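Local coordinates for protein UDP-N-acetylglucosamine pyrophosphorylase (Entamoeba histolytica, PDB 3OC9) that probably makes UDP-N-acetylglucosamine and diphosphate from UTP and N-acetylglucosamine 1-phosphate, the last step in the synthesis of this nucleotide sugar, at residues A[201-215]-A[316-329]. Sequence-based numbering, arbitrary orientation.
Sequences YMDLLQSEICIKIVK and FPLATKVSIFEIQR
I209, I211 and I213 pair in parallel with segment 316-329: I209 O takes S323 N, I211 N and O meet S323 O and F325 N, and I213 N gives to F325 O; the ladder ends in I327 N to I213 O, 3.0 Å and nearly straight. On one face of the sheet F325, its CG anti to the backbone N (chi1 -171°), turns its ring edge to the face of Y201 in a T-shaped pair, planes at 83°. K212 CE lies 3.8 Å from F325 CE1, an off-centre CH-pi contact, while the extended K212 chain carries NZ on to salt bridges with E332 and D195. The hydroxyls of S207 and S323 share a hydrogen bond, OG to OG 2.9 Å. On the other face CD1 of I211 sits over the F316 ring, and CD1 of I209 reaches CB of A319 at 3.6 Å. Where the strands begin, E208 OE1 accepts two bonds, from N of T320 (2.9 Å) and N of K321. Where they end, the R329 guanidinium lays one face on V214 CG2 and gives NH2 to K215 O (3.0 Å); E221 holds its NH1. Backbone bonds from E208, C210 and K212 to strand 263-267 make strand 209-215 interior in the mixed sheet of a GT-A-like nucleotidyltransferase fold.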
ATOM      1  N   TYR A 201       8.340  13.318  -9.703  1.00 22.28           N
ATOM      2  CA  TYR A 201       9.459  12.490 -10.229  1.00 22.57           C
ATOM      3  C   TYR A 201       9.021  11.670 -11.472  1.00 23.38           C
ATOM      4  O   TYR A 201       9.692  11.699 -12.530  1.00 23.46           O
ATOM      5  CB  TYR A 201      10.025  11.599  -9.098  1.00 22.41           C
ATOM      6  CG  TYR A 201      11.427  11.015  -9.322  1.00 20.74           C
ATOM      7  CD1 TYR A 201      12.568  11.789  -9.094  1.00 22.66           C
ATOM      8  CD2 TYR A 201      11.604   9.674  -9.724  1.00 20.93           C
ATOM      9  CE1 TYR A 201      13.869  11.258  -9.265  1.00 22.22           C
ATOM     10  CE2 TYR A 201      12.917   9.130  -9.906  1.00 21.27           C
ATOM     11  CZ  TYR A 201      14.035   9.932  -9.674  1.00 22.67           C
ATOM     12  OH  TYR A 201      15.330   9.424  -9.862  1.00 21.73           O
ATOM     13  N   MET A 202       7.894  10.956 -11.376  1.00 23.32           N
ATOM     14  CA  MET A 202       7.428  10.182 -12.527  1.00 24.13           C
ATOM     15  C   MET A 202       6.982  11.050 -13.733  1.00 24.99           C
ATOM     16  O   MET A 202       7.131  10.631 -14.890  1.00 24.48           O
ATOM     17  CB  MET A 202       6.461   9.033 -12.129  1.00 25.24           C
ATOM     18  CG  MET A 202       5.037   9.416 -11.763  1.00 24.24           C
ATOM     19  SD  MET A 202       4.063   7.922 -11.299  1.00 23.94           S
ATOM     20  CE  MET A 202       4.173   6.890 -12.765  1.00 22.00           C
ATOM     21  N   ASP A 203       6.513  12.279 -13.480  1.00 25.23           N
ATOM     22  CA  ASP A 203       6.112  13.141 -14.613  1.00 26.74           C
ATOM     23  C   ASP A 203       7.307  13.674 -15.385  1.00 27.30           C
ATOM     24  O   ASP A 203       7.320  13.609 -16.621  1.00 28.25           O
ATOM     25  CB  ASP A 203       5.171  14.280 -14.201  1.00 27.51           C
ATOM     26  CG  ASP A 203       4.611  15.056 -15.414  1.00 28.83           C
ATOM     27  OD1 ASP A 203       3.873  14.473 -16.249  1.00 30.43           O
ATOM     28  OD2 ASP A 203       4.915  16.255 -15.523  1.00 29.90           O
ATOM     29  N   LEU A 204       8.325  14.144 -14.672  1.00 27.29           N
ATOM     30  CA  LEU A 204       9.489  14.733 -15.346  1.00 28.91           C
ATOM     31  C   LEU A 204      10.370  13.685 -16.077  1.00 27.73           C
ATOM     32  O   LEU A 204      11.005  14.007 -17.115  1.00 27.97           O
ATOM     33  CB  LEU A 204      10.265  15.685 -14.407  1.00 30.02           C
ATOM     34  CG  LEU A 204       9.456  16.880 -13.810  1.00 33.90           C
ATOM     35  CD1 LEU A 204      10.311  17.783 -12.918  1.00 36.52           C
ATOM     36  CD2 LEU A 204       8.743  17.735 -14.878  1.00 36.28           C
ATOM     37  N   LEU A 205      10.356  12.433 -15.590  1.00 25.35           N
ATOM     38  CA  LEU A 205      11.043  11.315 -16.279  1.00 24.93           C
ATOM     39  C   LEU A 205      10.159  10.545 -17.302  1.00 25.47           C
ATOM     40  O   LEU A 205      10.647   9.631 -17.984  1.00 25.48           O
ATOM     41  CB  LEU A 205      11.683  10.341 -15.263  1.00 24.49           C
ATOM     42  CG  LEU A 205      12.839  10.851 -14.377  1.00 24.63           C
ATOM     43  CD1 LEU A 205      13.314   9.724 -13.455  1.00 25.82           C
ATOM     44  CD2 LEU A 205      14.023  11.379 -15.196  1.00 27.63           C
ATOM     45  N   GLN A 206       8.878  10.921 -17.378  1.00 24.65           N
ATOM     46  CA  GLN A 206       7.873  10.302 -18.268  1.00 25.35           C
ATOM     47  C   GLN A 206       7.752   8.759 -18.121  1.00 23.94           C
ATOM     48  O   GLN A 206       7.716   8.021 -19.116  1.00 24.15           O
ATOM     49  CB  GLN A 206       8.088  10.757 -19.720  1.00 26.44           C
ATOM     50  CG  GLN A 206       7.787  12.273 -19.917  1.00 30.27           C
ATOM     51  CD  GLN A 206       6.293  12.584 -19.973  1.00 34.55           C
ATOM     52  OE1 GLN A 206       5.619  12.262 -20.965  1.00 39.10           O
ATOM     53  NE2 GLN A 206       5.763  13.191 -18.911  1.00 35.18           N
ATOM     54  N   SER A 207       7.680   8.292 -16.868  1.00 22.73           N
ATOM     55  CA  SER A 207       7.625   6.841 -16.548  1.00 21.89           C
ATOM     56  C   SER A 207       6.233   6.244 -16.805  1.00 20.77           C
ATOM     57  O   SER A 207       5.230   6.938 -16.574  1.00 21.40           O
ATOM     58  CB  SER A 207       7.938   6.619 -15.049  1.00 21.51           C
ATOM     59  OG  SER A 207       9.210   7.148 -14.674  1.00 22.64           O
ATOM     60  N   GLU A 208       6.179   4.970 -17.239  1.00 19.62           N
ATOM     61  CA  GLU A 208       4.949   4.114 -17.160  1.00 19.17           C
ATOM     62  C   GLU A 208       4.692   3.558 -15.737  1.00 18.68           C
ATOM     63  O   GLU A 208       3.544   3.515 -15.263  1.00 18.04           O
ATOM     64  CB  GLU A 208       5.052   2.938 -18.146  1.00 19.91           C
ATOM     65  CG  GLU A 208       4.919   3.369 -19.629  1.00 21.63           C
ATOM     66  CD  GLU A 208       5.327   2.255 -20.585  1.00 26.11           C
ATOM     67  OE1 GLU A 208       6.439   1.725 -20.431  1.00 24.97           O
ATOM     68  OE2 GLU A 208       4.551   1.939 -21.512  1.00 29.48           O
ATOM     69  N   ILE A 209       5.765   3.094 -15.090  1.00 17.91           N
ATOM     70  CA  ILE A 209       5.725   2.606 -13.694  1.00 17.31           C
ATOM     71  C   ILE A 209       6.856   3.267 -12.889  1.00 17.37           C
ATOM     72  O   ILE A 209       8.014   3.342 -13.386  1.00 17.19           O
ATOM     73  CB  ILE A 209       5.888   1.039 -13.576  1.00 17.64           C
ATOM     74  CG1 ILE A 209       5.049   0.293 -14.628  1.00 18.31           C
ATOM     75  CG2 ILE A 209       5.509   0.558 -12.122  1.00 17.37           C
ATOM     76  CD1 ILE A 209       5.301  -1.245 -14.669  1.00 19.94           C
ATOM     77  N   CYS A 210       6.535   3.744 -11.672  1.00 17.02           N
ATOM     78  CA  CYS A 210       7.541   4.176 -10.692  1.00 17.42           C
ATOM     79  C   CYS A 210       7.442   3.230  -9.459  1.00 17.31           C
ATOM     80  O   CYS A 210       6.393   3.209  -8.754  1.00 17.01           O
ATOM     81  CB  CYS A 210       7.332   5.657 -10.299  1.00 18.28           C
ATOM     82  SG  CYS A 210       8.557   6.332  -9.064  1.00 20.37           S
ATOM     83  N   ILE A 211       8.516   2.473  -9.190  1.00 16.02           N
ATOM     84  CA  ILE A 211       8.527   1.420  -8.127  1.00 15.95           C
ATOM     85  C   ILE A 211       9.315   1.891  -6.881  1.00 16.26           C
ATOM     86  O   ILE A 211      10.535   2.097  -6.992  1.00 16.14           O
ATOM     87  CB  ILE A 211       9.190   0.082  -8.635  1.00 16.37           C
ATOM     88  CG1 ILE A 211       8.552  -0.386  -9.956  1.00 16.98           C
ATOM     89  CG2 ILE A 211       9.090  -1.036  -7.561  1.00 15.19           C
ATOM     90  CD1 ILE A 211       9.331  -1.582 -10.690  1.00 17.60           C
ATOM     91  N   LYS A 212       8.640   2.057  -5.729  1.00 15.24           N
ATOM     92  CA  LYS A 212       9.351   2.361  -4.449  1.00 16.20           C
ATOM     93  C   LYS A 212      10.054   1.106  -3.874  1.00 16.03           C
ATOM     94  O   LYS A 212       9.472   0.008  -3.865  1.00 16.66           O
ATOM     95  CB  LYS A 212       8.417   3.046  -3.396  1.00 15.98           C
ATOM     96  CG  LYS A 212       8.299   4.604  -3.620  1.00 15.42           C
ATOM     97  CD  LYS A 212       7.254   5.281  -2.696  1.00 14.38           C
ATOM     98  CE  LYS A 212       7.453   6.820  -2.621  1.00 17.05           C
ATOM     99  NZ  LYS A 212       6.430   7.486  -1.676  1.00 17.89           N
ATOM    100  N   ILE A 213      11.304   1.270  -3.414  1.00 16.44           N
ATOM    101  CA  ILE A 213      12.097   0.149  -2.863  1.00 16.16           C
ATOM    102  C   ILE A 213      12.769   0.524  -1.538  1.00 17.33           C
ATOM    103  O   ILE A 213      12.982   1.726  -1.253  1.00 17.36           O
ATOM    104  CB  ILE A 213      13.167  -0.443  -3.893  1.00 15.24           C
ATOM    105  CG1 ILE A 213      14.304   0.555  -4.233  1.00 15.82           C
ATOM    106  CG2 ILE A 213      12.465  -0.931  -5.195  1.00 15.29           C
ATOM    107  CD1 ILE A 213      15.535   0.574  -3.204  1.00 16.38           C
ATOM    108  N   VAL A 214      13.087  -0.499  -0.746  1.00 18.26           N
ATOM    109  CA  VAL A 214      14.012  -0.355   0.398  1.00 19.37           C
ATOM    110  C   VAL A 214      15.311  -1.135   0.096  1.00 19.37           C
ATOM    111  O   VAL A 214      15.267  -2.234  -0.470  1.00 20.38           O
ATOM    112  CB  VAL A 214      13.373  -0.832   1.762  1.00 19.22           C
ATOM    113  CG1 VAL A 214      12.217   0.095   2.185  1.00 21.31           C
ATOM    114  CG2 VAL A 214      12.887  -2.352   1.709  1.00 19.37           C
ATOM    115  N   LYS A 215      16.464  -0.575   0.466  1.00 20.77           N
ATOM    116  CA  LYS A 215      17.740  -1.323   0.348  1.00 22.32           C
ATOM    117  C   LYS A 215      17.797  -2.573   1.252  1.00 22.94           C
ATOM    118  O   LYS A 215      17.648  -2.461   2.487  1.00 23.19           O
ATOM    119  CB  LYS A 215      18.913  -0.408   0.706  1.00 23.74           C
ATOM    120  CG  LYS A 215      19.344   0.548  -0.370  1.00 26.79           C
ATOM    121  CD  LYS A 215      20.705   1.149   0.070  1.00 32.50           C
ATOM    122  CE  LYS A 215      21.365   1.949  -1.009  1.00 35.15           C
ATOM    123  NZ  LYS A 215      22.533   2.729  -0.455  1.00 35.97           N
ATOM    124  N   PHE A 316       4.998  -6.130 -14.485  1.00 18.37           N
ATOM    125  CA  PHE A 316       6.188  -5.248 -14.627  1.00 18.04           C
ATOM    126  C   PHE A 316       6.976  -5.380 -15.964  1.00 19.03           C
ATOM    127  O   PHE A 316       7.393  -4.348 -16.524  1.00 18.08           O
ATOM    128  CB  PHE A 316       7.162  -5.337 -13.411  1.00 18.00           C
ATOM    129  CG  PHE A 316       6.623  -4.788 -12.073  1.00 16.46           C
ATOM    130  CD1 PHE A 316       5.366  -4.172 -11.937  1.00 18.08           C
ATOM    131  CD2 PHE A 316       7.438  -4.903 -10.926  1.00 17.07           C
ATOM    132  CE1 PHE A 316       4.922  -3.685 -10.655  1.00 18.12           C
ATOM    133  CE2 PHE A 316       7.003  -4.418  -9.634  1.00 18.07           C
ATOM    134  CZ  PHE A 316       5.755  -3.797  -9.509  1.00 16.28           C
ATOM    135  N   PRO A 317       7.186  -6.624 -16.488  1.00 19.82           N
ATOM    136  CA  PRO A 317       7.987  -6.723 -17.742  1.00 21.11           C
ATOM    137  C   PRO A 317       7.290  -6.204 -19.029  1.00 21.99           C
ATOM    138  O   PRO A 317       7.946  -6.070 -20.088  1.00 23.18           O
ATOM    139  CB  PRO A 317       8.344  -8.222 -17.847  1.00 21.71           C
ATOM    140  CG  PRO A 317       7.502  -8.936 -16.830  1.00 22.49           C
ATOM    141  CD  PRO A 317       6.976  -7.937 -15.833  1.00 19.79           C
ATOM    142  N   LEU A 318       5.992  -5.892 -18.935  1.00 21.66           N
ATOM    143  CA  LEU A 318       5.271  -5.247 -20.053  1.00 22.57           C
ATOM    144  C   LEU A 318       5.762  -3.811 -20.332  1.00 23.34           C
ATOM    145  O   LEU A 318       5.725  -3.331 -21.482  1.00 23.69           O
ATOM    146  CB  LEU A 318       3.747  -5.270 -19.792  1.00 22.99           C
ATOM    147  CG  LEU A 318       2.773  -4.674 -20.835  1.00 25.51           C
ATOM    148  CD1 LEU A 318       2.825  -5.425 -22.164  1.00 27.13           C
ATOM    149  CD2 LEU A 318       1.350  -4.670 -20.295  1.00 27.10           C
ATOM    150  N   ALA A 319       6.218  -3.119 -19.289  1.00 22.39           N
ATOM    151  CA  ALA A 319       6.682  -1.717 -19.419  1.00 22.85           C
ATOM    152  C   ALA A 319       8.064  -1.536 -20.083  1.00 23.63           C
ATOM    153  O   ALA A 319       8.956  -2.367 -19.874  1.00 24.47           O
ATOM    154  CB  ALA A 319       6.673  -1.049 -18.038  1.00 22.59           C
ATOM    155  N   THR A 320       8.247  -0.444 -20.847  1.00 23.96           N
ATOM    156  CA  THR A 320       9.592  -0.066 -21.373  1.00 24.87           C
ATOM    157  C   THR A 320      10.222   1.164 -20.676  1.00 24.04           C
ATOM    158  O   THR A 320      11.427   1.439 -20.852  1.00 24.56           O
ATOM    159  CB  THR A 320       9.627   0.211 -22.924  1.00 25.48           C
ATOM    160  OG1 THR A 320       8.777   1.313 -23.248  1.00 26.56           O
ATOM    161  CG2 THR A 320       9.212  -1.025 -23.742  1.00 27.20           C
ATOM    162  N   LYS A 321       9.421   1.910 -19.908  1.00 23.13           N
ATOM    163  CA  LYS A 321       9.939   3.091 -19.187  1.00 22.43           C
ATOM    164  C   LYS A 321       9.617   2.951 -17.694  1.00 21.28           C
ATOM    165  O   LYS A 321       8.458   3.160 -17.276  1.00 20.07           O
ATOM    166  CB  LYS A 321       9.333   4.379 -19.738  1.00 24.05           C
ATOM    167  CG  LYS A 321       9.638   4.612 -21.238  1.00 26.99           C
ATOM    168  CD  LYS A 321       8.959   5.876 -21.770  1.00 33.97           C
ATOM    169  CE  LYS A 321       9.681   7.166 -21.382  1.00 37.67           C
ATOM    170  NZ  LYS A 321      11.167   7.059 -21.451  1.00 41.83           N
ATOM    171  N   VAL A 322      10.634   2.584 -16.907  1.00 19.73           N
ATOM    172  CA  VAL A 322      10.440   2.302 -15.455  1.00 19.61           C
ATOM    173  C   VAL A 322      11.485   3.065 -14.626  1.00 19.47           C
ATOM    174  O   VAL A 322      12.693   3.010 -14.946  1.00 20.81           O
ATOM    175  CB  VAL A 322      10.595   0.772 -15.151  1.00 18.77           C
ATOM    176  CG1 VAL A 322      10.500   0.475 -13.623  1.00 18.69           C
ATOM    177  CG2 VAL A 322       9.578  -0.077 -15.945  1.00 19.07           C
ATOM    178  N   SER A 323      11.045   3.799 -13.600  1.00 18.75           N
ATOM    179  CA  SER A 323      11.978   4.435 -12.658  1.00 18.78           C
ATOM    180  C   SER A 323      11.931   3.744 -11.266  1.00 18.10           C
ATOM    181  O   SER A 323      10.871   3.200 -10.874  1.00 17.66           O
ATOM    182  CB  SER A 323      11.705   5.957 -12.581  1.00 19.07           C
ATOM    183  OG  SER A 323      10.380   6.260 -12.149  1.00 20.79           O
ATOM    184  N   ILE A 324      13.071   3.754 -10.550  1.00 17.56           N
ATOM    185  CA  ILE A 324      13.224   3.101  -9.230  0.70 17.60           C
ATOM    186  C   ILE A 324      13.540   4.173  -8.159  1.00 17.74           C
ATOM    187  O   ILE A 324      14.558   4.878  -8.251  1.00 17.41           O
ATOM    188  CB  ILE A 324      14.359   2.003  -9.262  0.70 17.44           C
ATOM    189  CG1 ILE A 324      14.193   1.048 -10.460  0.70 18.48           C
ATOM    190  CG2 ILE A 324      14.441   1.206  -7.927  0.70 18.15           C
ATOM    191  CD1 ILE A 324      12.812   0.357 -10.554  0.70 16.04           C
ATOM    192  N   PHE A 325      12.662   4.289  -7.157  1.00 16.87           N
ATOM    193  CA  PHE A 325      12.657   5.392  -6.132  1.00 17.99           C
ATOM    194  C   PHE A 325      12.982   4.823  -4.734  1.00 18.10           C
ATOM    195  O   PHE A 325      12.155   4.096  -4.139  1.00 17.10           O
ATOM    196  CB  PHE A 325      11.235   6.035  -6.185  1.00 18.02           C
ATOM    197  CG  PHE A 325      11.031   7.334  -5.373  1.00 19.59           C
ATOM    198  CD1 PHE A 325      11.084   7.343  -3.981  1.00 19.05           C
ATOM    199  CD2 PHE A 325      10.667   8.519  -6.033  1.00 21.73           C
ATOM    200  CE1 PHE A 325      10.820   8.529  -3.241  1.00 21.20           C
ATOM    201  CE2 PHE A 325      10.403   9.709  -5.316  1.00 23.09           C
ATOM    202  CZ  PHE A 325      10.486   9.705  -3.911  1.00 20.02           C
ATOM    203  N   GLU A 326      14.158   5.146  -4.176  1.00 18.14           N
ATOM    204  CA  GLU A 326      14.506   4.647  -2.812  1.00 19.01           C
ATOM    205  C   GLU A 326      13.781   5.394  -1.670  1.00 18.91           C
ATOM    206  O   GLU A 326      13.805   6.639  -1.634  1.00 19.58           O
ATOM    207  CB  GLU A 326      16.046   4.735  -2.563  1.00 19.87           C
ATOM    208  CG  GLU A 326      16.474   4.136  -1.172  1.00 21.89           C
ATOM    209  CD  GLU A 326      17.947   4.386  -0.772  1.00 26.62           C
ATOM    210  OE1 GLU A 326      18.702   5.062  -1.518  1.00 28.63           O
ATOM    211  OE2 GLU A 326      18.347   3.895   0.313  1.00 26.45           O
ATOM    212  N   ILE A 327      13.164   4.650  -0.734  1.00 18.24           N
ATOM    213  CA  ILE A 327      12.620   5.237   0.520  1.00 19.51           C
ATOM    214  C   ILE A 327      13.397   4.770   1.767  1.00 19.35           C
ATOM    215  O   ILE A 327      14.028   3.713   1.745  1.00 20.21           O
ATOM    216  CB  ILE A 327      11.091   4.937   0.707  1.00 19.38           C
ATOM    217  CG1 ILE A 327      10.845   3.414   0.773  1.00 20.60           C
ATOM    218  CG2 ILE A 327      10.310   5.587  -0.465  1.00 18.57           C
ATOM    219  CD1 ILE A 327       9.533   2.992   1.498  1.00 24.49           C
ATOM    220  N   GLN A 328      13.348   5.561   2.843  1.00 20.29           N
ATOM    221  CA  GLN A 328      13.930   5.154   4.131  1.00 21.43           C
ATOM    222  C   GLN A 328      12.883   4.411   4.965  1.00 21.73           C
ATOM    223  O   GLN A 328      11.733   4.845   5.029  1.00 20.22           O
ATOM    224  CB  GLN A 328      14.403   6.385   4.907  1.00 22.72           C
ATOM    225  CG  GLN A 328      15.543   7.141   4.231  1.00 26.50           C
ATOM    226  CD  GLN A 328      16.738   6.240   3.933  1.00 31.38           C
ATOM    227  OE1 GLN A 328      17.362   5.701   4.850  1.00 32.06           O
ATOM    228  NE2 GLN A 328      17.052   6.065   2.645  1.00 32.18           N
ATOM    229  N   ARG A 329      13.272   3.303   5.609  1.00 21.91           N
ATOM    230  CA  ARG A 329      12.305   2.533   6.420  1.00 23.03           C
ATOM    231  C   ARG A 329      11.759   3.428   7.541  1.00 22.78           C
ATOM    232  O   ARG A 329      10.581   3.344   7.893  1.00 22.86           O
ATOM    233  CB  ARG A 329      12.935   1.246   7.017  1.00 22.83           C
ATOM    234  CG  ARG A 329      13.474   0.242   5.956  1.00 25.31           C
ATOM    235  CD  ARG A 329      14.202  -0.983   6.576  1.00 27.69           C
ATOM    236  NE  ARG A 329      14.970  -1.727   5.563  1.00 28.43           N
ATOM    237  CZ  ARG A 329      14.687  -2.950   5.136  1.00 29.64           C
ATOM    238  NH1 ARG A 329      13.655  -3.625   5.632  1.00 31.00           N
ATOM    239  NH2 ARG A 329      15.458  -3.512   4.208  1.00 29.36           N
TER
HETATM  240  O   HOH W   1      12.183  10.282 -21.032  1.00 43.16           O
HETATM  241  O   HOH W   2       5.737   0.661 -23.542  1.00 33.73           O
HETATM  242  O   HOH W   3      16.506   2.227   1.775  1.00 16.44           O
HETATM  243  O   HOH W   4      16.971  -0.317   4.340  1.00 29.84           O